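Local coordinates for protein oxidoreductase, Gfo/Idh/MocA family (Pseudomonas syringae pv. tomato, PDB 3DTY) that probably catalyses an NAD(P)-dependent oxidation or reduction, as a magnesium-binding tetramer of the Gfo/Idh/MocA family, at residues A44-I49 with L73-Q78. Residues are numbered along the deposited sequence; the frame is centred on the assembly and turned at random.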
loop_
_atom_site.group_PDB
_atom_site.type_symbol
_atom_site.label_atom_id
_atom_site.label_comp_id
_atom_site.label_asym_id
_atom_site.label_seq_id
_atom_site.Cartn_x
_atom_site.Cartn_y
_atom_site.Cartn_z
ATOM N N ALA A 44 43.575 -7.347 -11.309
ATOM C CA ALA A 44 43.855 -7.101 -12.716
ATOM C C ALA A 44 42.575 -6.730 -13.444
ATOM O O ALA A 44 41.478 -6.843 -12.891
ATOM C CB ALA A 44 44.483 -8.337 -13.351
ATOM N N GLY A 45 42.721 -6.277 -14.685
ATOM C CA GLY A 45 41.560 -5.916 -15.470
ATOM C C GLY A 45 41.861 -5.364 -16.850
ATOM O O GLY A 45 42.976 -4.929 -17.150
ATOM N N ALA A 46 40.845 -5.425 -17.702
ATOM C CA ALA A 46 40.898 -4.904 -19.062
ATOM C C ALA A 46 39.666 -4.011 -19.053
ATOM O O ALA A 46 38.659 -4.288 -19.707
ATOM C CB ALA A 46 40.747 -6.029 -20.075
ATOM N N PHE A 47 39.774 -2.951 -18.259
ATOM C CA PHE A 47 38.725 -1.965 -18.020
ATOM C C PHE A 47 38.237 -1.054 -19.148
ATOM O O PHE A 47 37.093 -0.601 -19.121
ATOM C CB PHE A 47 39.159 -1.048 -16.871
ATOM C CG PHE A 47 39.566 -1.773 -15.621
ATOM C CD1 PHE A 47 38.617 -2.411 -14.829
ATOM C CD2 PHE A 47 40.899 -1.786 -15.217
ATOM C CE1 PHE A 47 38.988 -3.054 -13.643
ATOM C CE2 PHE A 47 41.286 -2.422 -14.035
ATOM C CZ PHE A 47 40.329 -3.058 -13.244
ATOM N N ASP A 48 39.082 -0.769 -20.130
ATOM C CA ASP A 48 38.674 0.173 -21.164
ATOM C C ASP A 48 39.283 -0.091 -22.529
ATOM O O ASP A 48 40.389 -0.613 -22.633
ATOM C CB ASP A 48 39.073 1.577 -20.705
ATOM C CG ASP A 48 38.159 2.653 -21.231
ATOM O OD1 ASP A 48 37.932 2.706 -22.456
ATOM O OD2 ASP A 48 37.678 3.455 -20.407
ATOM N N ILE A 49 38.557 0.286 -23.577
ATOM C CA ILE A 49 39.057 0.114 -24.932
ATOM C C ILE A 49 40.140 1.176 -25.134
ATOM O O ILE A 49 40.974 1.069 -26.031
ATOM C CB ILE A 49 37.937 0.315 -25.975
ATOM C CG1 ILE A 49 38.439 -0.105 -27.357
ATOM C CG2 ILE A 49 37.493 1.773 -25.993
ATOM C CD1 ILE A 49 37.387 0.009 -28.451
ATOM N N LEU A 73 42.319 -10.509 -24.083
ATOM C CA LEU A 73 43.231 -11.568 -24.525
ATOM C C LEU A 73 44.629 -11.444 -23.920
ATOM O O LEU A 73 45.175 -12.416 -23.393
ATOM C CB LEU A 73 43.319 -11.587 -26.050
ATOM C CG LEU A 73 42.611 -12.794 -26.675
ATOM C CD1 LEU A 73 41.997 -12.421 -28.009
ATOM C CD2 LEU A 73 43.611 -13.938 -26.819
ATOM N N SER A 74 45.214 -10.257 -23.991
ATOM C CA SER A 74 46.538 -10.075 -23.420
ATOM C C SER A 74 46.475 -10.374 -21.918
ATOM O O SER A 74 47.401 -10.963 -21.349
ATOM C CB SER A 74 47.044 -8.650 -23.686
ATOM O OG SER A 74 46.097 -7.678 -23.292
HETATM N N MSE A 75 45.378 -9.988 -21.277
HETATM C CA MSE A 75 45.226 -10.251 -19.848
HETATM C C MSE A 75 45.209 -11.752 -19.571
HETATM O O MSE A 75 45.973 -12.246 -18.745
HETATM C CB MSE A 75 43.936 -9.623 -19.297
HETATM C CG MSE A 75 43.639 -10.047 -17.847
HETATM SE SE MSE A 75 42.414 -8.891 -16.881
HETATM C CE MSE A 75 40.726 -9.607 -17.520
ATOM N N PHE A 76 44.341 -12.480 -20.267
ATOM C CA PHE A 76 44.246 -13.920 -20.057
ATOM C C PHE A 76 45.584 -14.619 -20.305
ATOM O O PHE A 76 46.008 -15.460 -19.509
ATOM C CB PHE A 76 43.166 -14.530 -20.960
ATOM C CG PHE A 76 41.764 -14.069 -20.644
ATOM C CD1 PHE A 76 41.486 -13.386 -19.462
ATOM C CD2 PHE A 76 40.722 -14.320 -21.532
ATOM C CE1 PHE A 76 40.195 -12.969 -19.164
ATOM C CE2 PHE A 76 39.424 -13.908 -21.243
ATOM C CZ PHE A 76 39.160 -13.227 -20.062
ATOM N N GLU A 77 46.248 -14.268 -21.403
ATOM C CA GLU A 77 47.535 -14.876 -21.751
ATOM C C GLU A 77 48.635 -14.637 -20.712
ATOM O O GLU A 77 49.292 -15.583 -20.259
ATOM C CB GLU A 77 48.001 -14.362 -23.117
ATOM C CG GLU A 77 47.450 -15.149 -24.299
ATOM C CD GLU A 77 47.505 -14.370 -25.605
ATOM O OE1 GLU A 77 48.433 -13.546 -25.774
ATOM O OE2 GLU A 77 46.620 -14.591 -26.466
ATOM N N GLN A 78 48.824 -13.378 -20.333
ATOM C CA GLN A 78 49.849 -12.996 -19.367
ATOM C C GLN A 78 49.551 -13.405 -17.928
ATOM O O GLN A 78 50.448 -13.827 -17.196
ATOM C CB GLN A 78 50.094 -11.482 -19.449
ATOM C CG GLN A 78 50.886 -11.076 -20.692
ATOM C CD GLN A 78 50.876 -9.582 -20.952
ATOM O OE1 GLN A 78 51.266 -8.780 -20.097
ATOM N NE2 GLN A 78 50.433 -9.197 -22.146
#
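M75, a selenomethionine, is the one helix residue that meets the strand. Its SE atom lies over the backbone of G45, 3.4 Å from G45 CA and equally near G45 N. With CG anti to the backbone N (chi1 172°) and chi2 also extended, the chain reaches straight out from the helix. A bend at chi3 (83°) then sets CE beside A46, in looser contact. The methyl groups of A44 and A46 both point at the helix and border the selenium end. A44 CB is 4.1 Å from M75 SE, while A46 CB is 4.4 Å from M75 CE. On its other side G45 is backed by a ring: its CA rests 3.7 Å over the plane of the F47 ring, off centre. The contact joins strand 40-46, an edge strand, within this chain, of the parallel Rossmann sheet, to helix 72-79. The axes of 44-46 and 73-78 come within 8.4 Å, at 150° between their directions. V18 and Y69 also touch M75, and the backbones of G45 and R67 are hydrogen-bonded. Beyond A46 the chain leaves the helix, and D48 and I49 are increasingly open to solvent. D48 forms a salt bridge with R53. L73 and E77 share the exposed, outer face of the helix.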